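Local coordinates for putative sugar binding protein (Salmonella enterica subsp. enterica serovar Typhimurium, PDB 3KNZ) that probably binds a phosphorylated or otherwise derivatised sugar through SIS-type domains, with the isomerising half of glucosamine-6-phosphate synthase as its likely relative, at residues G97-V102 and V123-A128; A115-A120 and D139-Y144; V50-L55 and P79-W84. All coordinates share one frame; numbering follows the deposited sequence.

In the fold
The three contacts show how one SIS domain is built outward from a parallel sheet. Interaction 3 pairs strand 52-56 with strand 80-83 at one margin, and interaction 1 pairs strand 99-105 with strand 126-131; their centres lie about 9 Å apart because strands 52-56 and 99-105 are themselves neighbours, joined for instance by Val102 N and Ile54 O at 2.8 Å. Interaction 2, its centre also about 9 Å from that of interaction 1, lays helix 111-122 against the loop that leads to strand 144-145, and Thr127 OG1 meets Ala141 O at 2.6 Å. Interactions 2 and 3 do not touch; their centres are about 14 Å apart and their nearest atoms about 6 Å.

Interaction 1 of 3, residues G97-V102 and V123-A128; sequences GKALVV and VGHITA
Backbone hydrogen bonds join residues 99-102 to 126-128 as parallel strands, with Leu100 opposite Ile126 and Val102 opposite Ala128. Ile126 N reaches Ala99 O at 3.1 Å, Val101 N reaches Ile126 O at 2.9 Å, and Ala128 N closes on Val101 O at 2.9 Å. Weaker CA-H...O contacts run beside them, Thr127 CA to Val101 O among them.

The polar side-chain contact comes just before the second strand. Ala99 N donates to His125 ND1 at 3.0 Å, lying 7° from the imidazole plane, so the ring accepts at its edge through the nitrogen that carries no proton. With CG anti to the carbonyl carbon (chi1 -59°), the ring swings toward the start of the other strand, and His125 CE1 comes 3.4 Å from Gly97 O, also at the edge. NE2 donates to Leu93 O, so both ring nitrogens are engaged and the rotation of the ring is fixed.

These strands and helix 111-122 form a right-handed beta-alpha-beta unit of the SIS domain. Gly124, at positive phi, ends that helix in a Schellman motif and turns the chain toward the sheet.

Apolar contacts gather on the face carrying Leu100, Val102, Ile126 and Ala128. Leu100 CD1 touches Ile126 CG2 at 3.7 Å and also reaches Ala128 CB, and Ala128 CB in turn meets Val102 CG2 at 4.1 Å.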
ATOM      1  N   GLY A  97       8.634 -18.050  -4.897  1.00 23.81           N
ATOM      2  CA  GLY A  97       8.984 -19.355  -4.361  1.00 23.41           C
ATOM      3  C   GLY A  97       7.706 -19.906  -3.769  1.00 23.63           C
ATOM      4  O   GLY A  97       6.783 -19.143  -3.459  1.00 23.98           O
ATOM      5  N   LYS A  98       7.632 -21.222  -3.622  1.00 22.94           N
ATOM      6  CA  LYS A  98       6.434 -21.833  -3.092  1.00 23.03           C
ATOM      7  C   LYS A  98       6.022 -21.074  -1.844  1.00 23.53           C
ATOM      8  O   LYS A  98       6.838 -20.829  -0.962  1.00 23.72           O
ATOM      9  CB  LYS A  98       6.673 -23.305  -2.794  1.00 23.32           C
ATOM     10  CG  LYS A  98       5.415 -24.080  -2.484  1.00 24.69           C
ATOM     11  CD  LYS A  98       5.648 -25.564  -2.684  1.00 26.52           C
ATOM     12  CE  LYS A  98       4.378 -26.342  -2.456  1.00 27.35           C
ATOM     13  NZ  LYS A  98       4.549 -27.780  -2.786  1.00 28.87           N
ATOM     14  N   ALA A  99       4.755 -20.691  -1.781  1.00 23.87           N
ATOM     15  CA  ALA A  99       4.248 -19.917  -0.662  1.00 23.76           C
ATOM     16  C   ALA A  99       2.951 -20.473  -0.111  1.00 24.38           C
ATOM     17  O   ALA A  99       2.282 -21.300  -0.746  1.00 25.02           O
ATOM     18  CB  ALA A  99       4.009 -18.479  -1.102  1.00 23.51           C
ATOM     19  N   LEU A 100       2.615 -20.021   1.091  1.00 23.78           N
ATOM     20  CA  LEU A 100       1.327 -20.309   1.676  1.00 22.79           C
ATOM     21  C   LEU A 100       0.560 -19.011   1.483  1.00 22.93           C
ATOM     22  O   LEU A 100       0.859 -18.003   2.127  1.00 23.18           O
ATOM     23  CB  LEU A 100       1.431 -20.643   3.158  1.00 22.86           C
ATOM     24  CG  LEU A 100       0.086 -20.695   3.890  1.00 20.12           C
ATOM     25  CD1 LEU A 100      -0.728 -21.875   3.411  1.00 16.60           C
ATOM     26  CD2 LEU A 100       0.307 -20.773   5.383  1.00 16.09           C
ATOM     27  N   VAL A 101      -0.386 -19.011   0.555  1.00 22.92           N
ATOM     28  CA  VAL A 101      -1.191 -17.828   0.314  1.00 22.11           C
ATOM     29  C   VAL A 101      -2.430 -17.918   1.179  1.00 22.37           C
ATOM     30  O   VAL A 101      -3.227 -18.839   1.034  1.00 22.40           O
ATOM     31  CB  VAL A 101      -1.575 -17.686  -1.166  1.00 21.95           C
ATOM     32  CG1 VAL A 101      -2.582 -16.574  -1.336  1.00 18.01           C
ATOM     33  CG2 VAL A 101      -0.332 -17.423  -2.010  1.00 19.67           C
ATOM     34  N   VAL A 102      -2.568 -16.975   2.104  1.00 22.54           N
ATOM     35  CA  VAL A 102      -3.712 -16.951   3.000  1.00 22.52           C
ATOM     36  C   VAL A 102      -4.658 -15.848   2.564  1.00 22.62           C
ATOM     37  O   VAL A 102      -4.315 -14.671   2.603  1.00 22.54           O
ATOM     38  CB  VAL A 102      -3.294 -16.688   4.460  1.00 23.08           C
ATOM     39  CG1 VAL A 102      -4.508 -16.741   5.369  1.00 19.91           C
ATOM     40  CG2 VAL A 102      -2.235 -17.686   4.908  1.00 22.89           C
ATOM     41  N   VAL A 123      -0.939 -22.692  -9.790  1.00 29.48           N
ATOM     42  CA  VAL A 123       0.493 -22.728 -10.041  1.00 29.66           C
ATOM     43  C   VAL A 123       1.258 -23.583  -9.017  1.00 29.30           C
ATOM     44  O   VAL A 123       2.467 -23.772  -9.143  1.00 30.26           O
ATOM     45  CB  VAL A 123       1.056 -21.300 -10.115  1.00 29.32           C
ATOM     46  CG1 VAL A 123       2.549 -21.299  -9.976  1.00 32.48           C
ATOM     47  CG2 VAL A 123       0.639 -20.657 -11.421  1.00 30.15           C
ATOM     48  N   GLY A 124       0.560 -24.110  -8.015  1.00 27.79           N
ATOM     49  CA  GLY A 124       1.203 -24.975  -7.031  1.00 26.80           C
ATOM     50  C   GLY A 124       1.362 -24.447  -5.613  1.00 26.12           C
ATOM     51  O   GLY A 124       1.844 -25.163  -4.741  1.00 26.18           O
ATOM     52  N   HIS A 125       0.967 -23.204  -5.361  1.00 25.36           N
ATOM     53  CA  HIS A 125       1.081 -22.658  -4.011  1.00 24.86           C
ATOM     54  C   HIS A 125      -0.018 -23.244  -3.126  1.00 24.54           C
ATOM     55  O   HIS A 125      -1.105 -23.555  -3.608  1.00 23.97           O
ATOM     56  CB  HIS A 125       0.983 -21.129  -4.017  1.00 24.52           C
ATOM     57  CG  HIS A 125       2.033 -20.454  -4.840  1.00 23.59           C
ATOM     58  ND1 HIS A 125       3.329 -20.285  -4.401  1.00 22.37           N
ATOM     59  CD2 HIS A 125       1.977 -19.892  -6.071  1.00 24.16           C
ATOM     60  CE1 HIS A 125       4.029 -19.662  -5.332  1.00 24.36           C
ATOM     61  NE2 HIS A 125       3.233 -19.413  -6.356  1.00 24.39           N
ATOM     62  N   ILE A 126       0.275 -23.413  -1.839  1.00 24.43           N
ATOM     63  CA  ILE A 126      -0.719 -23.918  -0.902  1.00 24.51           C
ATOM     64  C   ILE A 126      -1.592 -22.730  -0.529  1.00 23.95           C
ATOM     65  O   ILE A 126      -1.083 -21.628  -0.353  1.00 23.15           O
ATOM     66  CB  ILE A 126      -0.099 -24.514   0.396  1.00 24.70           C
ATOM     67  CG1 ILE A 126       0.775 -25.733   0.095  1.00 26.67           C
ATOM     68  CG2 ILE A 126      -1.196 -24.912   1.389  1.00 24.43           C
ATOM     69  CD1 ILE A 126       2.134 -25.395  -0.464  1.00 31.37           C
ATOM     70  N   THR A 127      -2.897 -22.950  -0.415  1.00 23.13           N
ATOM     71  CA  THR A 127      -3.803 -21.876  -0.048  1.00 23.29           C
ATOM     72  C   THR A 127      -4.495 -22.137   1.283  1.00 23.36           C
ATOM     73  O   THR A 127      -4.669 -23.283   1.692  1.00 24.52           O
ATOM     74  CB  THR A 127      -4.886 -21.671  -1.109  1.00 23.04           C
ATOM     75  OG1 THR A 127      -5.596 -22.903  -1.304  1.00 23.29           O
ATOM     76  CG2 THR A 127      -4.269 -21.204  -2.422  1.00 22.15           C
ATOM     77  N   ALA A 128      -4.882 -21.055   1.950  1.00 23.39           N
ATOM     78  CA  ALA A 128      -5.603 -21.121   3.216  1.00 23.87           C
ATOM     79  C   ALA A 128      -6.610 -19.987   3.245  1.00 24.27           C
ATOM     80  O   ALA A 128      -6.423 -18.970   2.588  1.00 25.06           O
ATOM     81  CB  ALA A 128      -4.651 -21.003   4.385  1.00 23.26           C
TER

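Interaction 2 of 3, residues A115-A120 and D139-Y144; sequences AAMERA and DRAADY
Apolar contact between Met117 and the pair Ala141 and Ala142 carries most of this meeting of helix and loop. Met117, present as selenomethionine, points from the helix toward the loop, and its CB rests 3.8 Å from Ala141 CB. The chain runs out extended and then bends at its last torsion (chi3 61°), which carries the terminal methyl over the loop backbone: Met117 CE lies 3.2 Å from Ala141 O and 3.7 Å from Ala142 CB. Ala141 CB thus sits between two helix side chains, since Glu118 CG approaches it at 3.7 Å.

The charged contact is looser. Glu118 OE2 stands 4.1 Å from Arg140 NH2, over one face of the guanidinium group and offset toward its rim, with the two planes 71° apart. No N-H points at the oxygen, so the attraction is one of charge alone and probably mild.

No hydrogen bond links residues 115-120 to 139-144; the loop is held from other directions. Ala142 N bonds back to Asp139 O at 3.1 Å, Ala141 O accepts from Thr127 OG1, Asp143 OD1 forms a salt bridge with Arg121, and Asp143 OD2 accepts a hydrogen bond from Thr127 N.

Met117 reaches both Ser129 of strand 126-131 and the loop from that strand to strand 144-145. Helix 111-122, the crossover of the beta-alpha-beta unit with strands 99-105 and 126-131, thus packs on the connection to the next strand of the SIS-domain parallel sheet.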
ATOM      1  N   ALA A 115     -10.283 -15.084  -6.392  1.00 19.59           N
ATOM      2  CA  ALA A 115      -9.539 -15.190  -7.646  1.00 19.04           C
ATOM      3  C   ALA A 115      -8.035 -15.284  -7.386  1.00 19.49           C
ATOM      4  O   ALA A 115      -7.334 -16.033  -8.054  1.00 20.05           O
ATOM      5  CB  ALA A 115      -9.849 -14.005  -8.544  1.00 17.36           C
ATOM      6  N   ALA A 116      -7.539 -14.530  -6.411  1.00 19.92           N
ATOM      7  CA  ALA A 116      -6.116 -14.565  -6.089  1.00 20.15           C
ATOM      8  C   ALA A 116      -5.746 -15.975  -5.618  1.00 20.64           C
ATOM      9  O   ALA A 116      -4.765 -16.555  -6.078  1.00 20.84           O
ATOM     10  CB  ALA A 116      -5.772 -13.520  -5.038  1.00 18.33           C
HETATM   11  N   MSE A 117      -6.555 -16.532  -4.724  1.00 21.12           N
HETATM   12  CA  MSE A 117      -6.317 -17.877  -4.213  1.00 21.54           C
HETATM   13  C   MSE A 117      -6.351 -18.918  -5.328  1.00 22.42           C
HETATM   14  O   MSE A 117      -5.507 -19.816  -5.369  1.00 22.91           O
HETATM   15  CB  MSE A 117      -7.349 -18.222  -3.143  1.00 20.76           C
HETATM   16  CG  MSE A 117      -7.184 -17.393  -1.896  1.00 19.81           C
HETATM   17 SE   MSE A 117      -8.671 -17.579  -0.684  0.75 17.08          SE
HETATM   18  CE  MSE A 117      -8.552 -19.494  -0.311  1.00 17.20           C
ATOM     19  N   GLU A 118      -7.319 -18.799  -6.231  1.00 23.00           N
ATOM     20  CA  GLU A 118      -7.410 -19.736  -7.349  1.00 24.58           C
ATOM     21  C   GLU A 118      -6.191 -19.595  -8.257  1.00 23.92           C
ATOM     22  O   GLU A 118      -5.704 -20.585  -8.803  1.00 23.96           O
ATOM     23  CB  GLU A 118      -8.726 -19.572  -8.126  1.00 24.60           C
ATOM     24  CG  GLU A 118      -9.927 -20.156  -7.390  1.00 29.48           C
ATOM     25  CD  GLU A 118     -11.272 -19.791  -8.014  1.00 37.20           C
ATOM     26  OE1 GLU A 118     -11.320 -18.906  -8.898  1.00 42.34           O
ATOM     27  OE2 GLU A 118     -12.294 -20.386  -7.602  1.00 41.34           O
ATOM     28  N   ARG A 119      -5.673 -18.381  -8.402  1.00 23.57           N
ATOM     29  CA  ARG A 119      -4.489 -18.197  -9.230  1.00 23.59           C
ATOM     30  C   ARG A 119      -3.265 -18.822  -8.577  1.00 23.59           C
ATOM     31  O   ARG A 119      -2.441 -19.433  -9.260  1.00 23.17           O
ATOM     32  CB  ARG A 119      -4.238 -16.724  -9.538  1.00 23.50           C
ATOM     33  CG  ARG A 119      -5.247 -16.125 -10.513  1.00 23.40           C
ATOM     34  CD  ARG A 119      -4.814 -14.745 -10.999  1.00 23.33           C
ATOM     35  NE  ARG A 119      -4.583 -13.809  -9.900  1.00 21.89           N
ATOM     36  CZ  ARG A 119      -5.521 -13.037  -9.349  1.00 21.60           C
ATOM     37  NH1 ARG A 119      -6.774 -13.079  -9.781  1.00 19.83           N
ATOM     38  NH2 ARG A 119      -5.202 -12.218  -8.353  1.00 22.61           N
ATOM     39  N   ALA A 120      -3.157 -18.682  -7.260  1.00 23.95           N
ATOM     40  CA  ALA A 120      -2.031 -19.246  -6.526  1.00 24.82           C
ATOM     41  C   ALA A 120      -2.099 -20.767  -6.561  1.00 25.44           C
ATOM     42  O   ALA A 120      -1.084 -21.453  -6.714  1.00 25.31           O
ATOM     43  CB  ALA A 120      -2.027 -18.752  -5.086  1.00 24.23           C
ATOM     44  N   ASP A 139     -13.495 -20.283   1.047  1.00 23.26           N
ATOM     45  CA  ASP A 139     -13.154 -21.664   1.444  1.00 24.24           C
ATOM     46  C   ASP A 139     -13.047 -22.573   0.215  1.00 24.17           C
ATOM     47  O   ASP A 139     -12.365 -23.589   0.246  1.00 23.57           O
ATOM     48  CB  ASP A 139     -14.192 -22.243   2.427  1.00 23.88           C
ATOM     49  CG  ASP A 139     -14.206 -21.511   3.769  1.00 24.99           C
ATOM     50  OD1 ASP A 139     -13.247 -20.758   4.046  1.00 25.91           O
ATOM     51  OD2 ASP A 139     -15.171 -21.691   4.546  1.00 23.86           O
ATOM     52  N   ARG A 140     -13.741 -22.191  -0.854  1.00 25.42           N
ATOM     53  CA  ARG A 140     -13.740 -22.919  -2.123  1.00 26.39           C
ATOM     54  C   ARG A 140     -12.366 -23.129  -2.741  1.00 25.29           C
ATOM     55  O   ARG A 140     -12.158 -24.078  -3.488  1.00 25.43           O
ATOM     56  CB  ARG A 140     -14.543 -22.149  -3.167  1.00 27.53           C
ATOM     57  CG  ARG A 140     -16.052 -22.225  -3.057  1.00 34.10           C
ATOM     58  CD  ARG A 140     -16.610 -21.812  -4.406  1.00 43.86           C
ATOM     59  NE  ARG A 140     -15.992 -22.631  -5.454  1.00 50.19           N
ATOM     60  CZ  ARG A 140     -15.951 -22.321  -6.746  1.00 52.64           C
ATOM     61  NH1 ARG A 140     -16.486 -21.192  -7.191  1.00 54.37           N
ATOM     62  NH2 ARG A 140     -15.353 -23.146  -7.598  1.00 53.64           N
ATOM     63  N   ALA A 141     -11.450 -22.212  -2.476  1.00 24.44           N
ATOM     64  CA  ALA A 141     -10.130 -22.288  -3.054  1.00 24.02           C
ATOM     65  C   ALA A 141      -9.098 -22.469  -1.967  1.00 23.90           C
ATOM     66  O   ALA A 141      -7.941 -22.099  -2.141  1.00 24.59           O
ATOM     67  CB  ALA A 141      -9.849 -21.022  -3.832  1.00 23.67           C
ATOM     68  N   ALA A 142      -9.512 -23.050  -0.849  1.00 23.62           N
ATOM     69  CA  ALA A 142      -8.626 -23.208   0.291  1.00 23.36           C
ATOM     70  C   ALA A 142      -8.235 -24.656   0.559  1.00 24.11           C
ATOM     71  O   ALA A 142      -9.094 -25.518   0.725  1.00 24.76           O
ATOM     72  CB  ALA A 142      -9.287 -22.625   1.525  1.00 22.71           C
ATOM     73  N   ASP A 143      -6.933 -24.921   0.603  1.00 24.05           N
ATOM     74  CA  ASP A 143      -6.439 -26.238   0.981  1.00 23.98           C
ATOM     75  C   ASP A 143      -6.653 -26.416   2.481  1.00 23.50           C
ATOM     76  O   ASP A 143      -6.758 -27.530   2.974  1.00 23.10           O
ATOM     77  CB  ASP A 143      -4.945 -26.352   0.691  1.00 24.57           C
ATOM     78  CG  ASP A 143      -4.625 -26.200  -0.769  1.00 25.21           C
ATOM     79  OD1 ASP A 143      -5.320 -26.829  -1.592  1.00 27.99           O
ATOM     80  OD2 ASP A 143      -3.669 -25.465  -1.088  1.00 26.34           O
ATOM     81  N   TYR A 144      -6.682 -25.300   3.208  1.00 24.48           N
ATOM     82  CA  TYR A 144      -6.863 -25.320   4.656  1.00 24.64           C
ATOM     83  C   TYR A 144      -7.777 -24.194   5.136  1.00 24.23           C
ATOM     84  O   TYR A 144      -7.415 -23.023   5.074  1.00 24.55           O
ATOM     85  CB  TYR A 144      -5.496 -25.254   5.351  1.00 24.40           C
ATOM     86  CG  TYR A 144      -4.617 -26.412   4.952  1.00 26.78           C
ATOM     87  CD1 TYR A 144      -4.715 -27.638   5.603  1.00 27.64           C
ATOM     88  CD2 TYR A 144      -3.726 -26.302   3.888  1.00 28.55           C
ATOM     89  CE1 TYR A 144      -3.934 -28.711   5.223  1.00 29.35           C
ATOM     90  CE2 TYR A 144      -2.937 -27.375   3.499  1.00 28.54           C
ATOM     91  CZ  TYR A 144      -3.044 -28.576   4.173  1.00 29.38           C
ATOM     92  OH  TYR A 144      -2.261 -29.647   3.797  1.00 30.91           O
TER

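Interaction 3 of 3, residues V50-L55 and P79-W84; sequences VTRIIL and PVDVCW
A beta-alpha-beta crossover brings strands 52-56 and 80-83 together: the chain leaves the first, passes through helix 59-76 and returns parallel to it at the margin of the SIS-domain sheet. Ile53 lies opposite Val80, Ile54 opposite Asp81 and Leu55 opposite Val82. Ile53 N bonds to Pro79 O at 2.9 Å, Asp81 N to Ile53 O at 2.8 Å, and Leu55 N to Asp81 O at 2.8 Å; Cys83 N extends the series to Leu55 O at 3.2 Å.

On the face with Ile53, Leu55, Val80 and Val82, Leu55 CG packs against Val80 CG1 at 4.1 Å, and helix 59-76 packs on Leu55, Val80 and Val82.

On the side of Ile54 and Asp81, a salt bridge ties Arg52 to Asp81. Arg52 NE gives Asp81 OD2 a nearly straight bond of 2.9 Å (171° at the hydrogen); the oxygen lies in the guanidinium plane, while NE meets OD2 on the syn side of the carboxylate, 32° out of that plane. Arg52 NH2 adds a weak bond to Asp81 OD1 at 3.4 Å. Arg52 sets CG between the backbone N and the carbonyl carbon (chi1 70°) and bends at chi3, which lays one guanidinium face over Pro79, with NH2 3.5 Å from its CB.

The two bonds and the proline beneath limit the tilt of the guanidinium group. Its NH2 lies near that of Arg52 in the second subunit, and Asp81 probably offsets part of this like-charge approach at the subunit interface.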
ATOM      1  N   VAL A  50       7.208 -24.937   1.808  1.00 29.80           N
ATOM      2  CA  VAL A  50       6.741 -23.559   1.654  1.00 28.42           C
ATOM      3  C   VAL A  50       7.883 -22.621   2.044  1.00 28.09           C
ATOM      4  O   VAL A  50       8.473 -22.768   3.113  1.00 29.24           O
ATOM      5  CB  VAL A  50       5.513 -23.272   2.533  1.00 27.86           C
ATOM      6  CG1 VAL A  50       5.305 -21.766   2.690  1.00 27.49           C
ATOM      7  CG2 VAL A  50       4.282 -23.955   1.958  1.00 25.61           C
ATOM      8  N   THR A  51       8.188 -21.652   1.185  1.00 27.17           N
ATOM      9  CA  THR A  51       9.314 -20.753   1.420  1.00 25.92           C
ATOM     10  C   THR A  51       8.923 -19.363   1.922  1.00 26.48           C
ATOM     11  O   THR A  51       9.788 -18.593   2.346  1.00 26.50           O
ATOM     12  CB  THR A  51      10.141 -20.589   0.135  1.00 26.04           C
ATOM     13  OG1 THR A  51       9.413 -19.793  -0.809  1.00 24.53           O
ATOM     14  CG2 THR A  51      10.457 -21.959  -0.473  1.00 21.57           C
ATOM     15  N   ARG A  52       7.635 -19.033   1.878  1.00 26.89           N
ATOM     16  CA  ARG A  52       7.175 -17.721   2.351  1.00 27.06           C
ATOM     17  C   ARG A  52       5.661 -17.703   2.589  1.00 26.45           C
ATOM     18  O   ARG A  52       4.924 -18.550   2.068  1.00 26.26           O
ATOM     19  CB  ARG A  52       7.545 -16.635   1.330  1.00 27.58           C
ATOM     20  CG  ARG A  52       6.749 -16.706   0.015  1.00 29.47           C
ATOM     21  CD  ARG A  52       7.320 -15.802  -1.090  1.00 34.04           C
ATOM     22  NE  ARG A  52       7.662 -14.455  -0.627  1.00 38.11           N
ATOM     23  CZ  ARG A  52       8.888 -14.054  -0.286  1.00 42.02           C
ATOM     24  NH1 ARG A  52       9.924 -14.882  -0.361  1.00 42.79           N
ATOM     25  NH2 ARG A  52       9.086 -12.809   0.123  1.00 42.89           N
ATOM     26  N   ILE A  53       5.197 -16.758   3.399  1.00 25.65           N
ATOM     27  CA  ILE A  53       3.757 -16.606   3.600  1.00 25.63           C
ATOM     28  C   ILE A  53       3.322 -15.326   2.895  1.00 24.77           C
ATOM     29  O   ILE A  53       4.010 -14.309   2.963  1.00 24.54           O
ATOM     30  CB  ILE A  53       3.316 -16.545   5.096  1.00 26.27           C
ATOM     31  CG1 ILE A  53       3.633 -17.847   5.845  1.00 26.73           C
ATOM     32  CG2 ILE A  53       1.806 -16.269   5.201  1.00 24.14           C
ATOM     33  CD1 ILE A  53       5.054 -17.959   6.303  1.00 31.67           C
ATOM     34  N   ILE A  54       2.193 -15.399   2.196  1.00 24.23           N
ATOM     35  CA  ILE A  54       1.624 -14.252   1.505  1.00 23.47           C
ATOM     36  C   ILE A  54       0.214 -14.048   2.052  1.00 23.14           C
ATOM     37  O   ILE A  54      -0.655 -14.891   1.847  1.00 22.69           O
ATOM     38  CB  ILE A  54       1.550 -14.498  -0.014  1.00 23.56           C
ATOM     39  CG1 ILE A  54       2.949 -14.757  -0.589  1.00 24.26           C
ATOM     40  CG2 ILE A  54       0.897 -13.326  -0.723  1.00 20.70           C
ATOM     41  CD1 ILE A  54       2.949 -15.107  -2.083  1.00 20.13           C
ATOM     42  N   LEU A  55       0.005 -12.961   2.789  1.00 23.33           N
ATOM     43  CA  LEU A  55      -1.318 -12.625   3.329  1.00 22.70           C
ATOM     44  C   LEU A  55      -1.972 -11.631   2.378  1.00 22.74           C
ATOM     45  O   LEU A  55      -1.407 -10.570   2.110  1.00 22.90           O
ATOM     46  CB  LEU A  55      -1.195 -11.983   4.706  1.00 22.13           C
ATOM     47  CG  LEU A  55      -0.325 -12.712   5.729  1.00 21.48           C
ATOM     48  CD1 LEU A  55      -0.389 -11.956   7.049  1.00 17.14           C
ATOM     49  CD2 LEU A  55      -0.768 -14.154   5.905  1.00 15.52           C
ATOM     50  N   PRO A  79       9.769 -15.287   5.252  1.00 24.00           N
ATOM     51  CA  PRO A  79       9.328 -13.969   4.833  1.00 23.59           C
ATOM     52  C   PRO A  79       7.808 -13.928   4.825  1.00 23.60           C
ATOM     53  O   PRO A  79       7.173 -14.944   4.547  1.00 23.75           O
ATOM     54  CB  PRO A  79       9.855 -13.859   3.400  1.00 22.75           C
ATOM     55  CG  PRO A  79      10.997 -14.793   3.331  1.00 22.83           C
ATOM     56  CD  PRO A  79      10.664 -15.918   4.266  1.00 23.83           C
ATOM     57  N   VAL A  80       7.231 -12.775   5.130  1.00 24.40           N
ATOM     58  CA  VAL A  80       5.786 -12.625   5.088  1.00 25.21           C
ATOM     59  C   VAL A  80       5.383 -11.393   4.279  1.00 26.19           C
ATOM     60  O   VAL A  80       5.701 -10.265   4.653  1.00 27.32           O
ATOM     61  CB  VAL A  80       5.190 -12.502   6.488  1.00 25.84           C
ATOM     62  CG1 VAL A  80       3.691 -12.137   6.392  1.00 24.31           C
ATOM     63  CG2 VAL A  80       5.423 -13.789   7.286  1.00 22.98           C
ATOM     64  N   ASP A  81       4.676 -11.616   3.176  1.00 26.65           N
ATOM     65  CA  ASP A  81       4.211 -10.533   2.324  1.00 26.68           C
ATOM     66  C   ASP A  81       2.785 -10.150   2.687  1.00 25.94           C
ATOM     67  O   ASP A  81       2.000 -11.005   3.098  1.00 25.64           O
ATOM     68  CB  ASP A  81       4.207 -10.980   0.858  1.00 27.71           C
ATOM     69  CG  ASP A  81       5.588 -11.336   0.336  1.00 32.19           C
ATOM     70  OD1 ASP A  81       6.568 -10.655   0.706  1.00 37.09           O
ATOM     71  OD2 ASP A  81       5.684 -12.281  -0.479  1.00 35.57           O
ATOM     72  N   VAL A  82       2.454  -8.865   2.546  1.00 25.16           N
ATOM     73  CA  VAL A  82       1.074  -8.397   2.723  1.00 24.32           C
ATOM     74  C   VAL A  82       0.707  -7.528   1.526  1.00 24.87           C
ATOM     75  O   VAL A  82       1.318  -6.485   1.303  1.00 25.60           O
ATOM     76  CB  VAL A  82       0.864  -7.563   3.982  1.00 23.98           C
ATOM     77  CG1 VAL A  82      -0.582  -7.112   4.042  1.00 20.51           C
ATOM     78  CG2 VAL A  82       1.238  -8.352   5.234  1.00 22.97           C
ATOM     79  N   CYS A  83      -0.292  -7.948   0.758  1.00 25.04           N
ATOM     80  CA  CYS A  83      -0.676  -7.203  -0.432  1.00 25.28           C
ATOM     81  C   CYS A  83      -2.129  -7.407  -0.817  1.00 24.64           C
ATOM     82  O   CYS A  83      -2.770  -8.367  -0.388  1.00 24.86           O
ATOM     83  CB  CYS A  83       0.158  -7.673  -1.606  1.00 25.44           C
ATOM     84  SG  CYS A  83      -0.305  -9.328  -2.070  1.00 31.66           S
ATOM     85  N   TRP A  84      -2.628  -6.505  -1.659  1.00 24.31           N
ATOM     86  CA  TRP A  84      -3.986  -6.594  -2.163  1.00 23.92           C
ATOM     87  C   TRP A  84      -4.029  -7.682  -3.229  1.00 23.52           C
ATOM     88  O   TRP A  84      -3.048  -7.898  -3.941  1.00 23.07           O
ATOM     89  CB  TRP A  84      -4.442  -5.259  -2.745  1.00 24.14           C
ATOM     90  CG  TRP A  84      -4.312  -4.145  -1.788  1.00 25.02           C
ATOM     91  CD1 TRP A  84      -5.020  -3.967  -0.639  1.00 27.39           C
ATOM     92  CD2 TRP A  84      -3.429  -3.027  -1.897  1.00 27.77           C
ATOM     93  NE1 TRP A  84      -4.619  -2.814  -0.011  1.00 27.85           N
ATOM     94  CE2 TRP A  84      -3.646  -2.215  -0.766  1.00 27.30           C
ATOM     95  CE3 TRP A  84      -2.464  -2.642  -2.835  1.00 27.00           C
ATOM     96  CZ2 TRP A  84      -2.934  -1.035  -0.545  1.00 26.74           C
ATOM     97  CZ3 TRP A  84      -1.764  -1.470  -2.619  1.00 27.87           C
ATOM     98  CH2 TRP A  84      -2.002  -0.679  -1.479  1.00 27.76           C
TER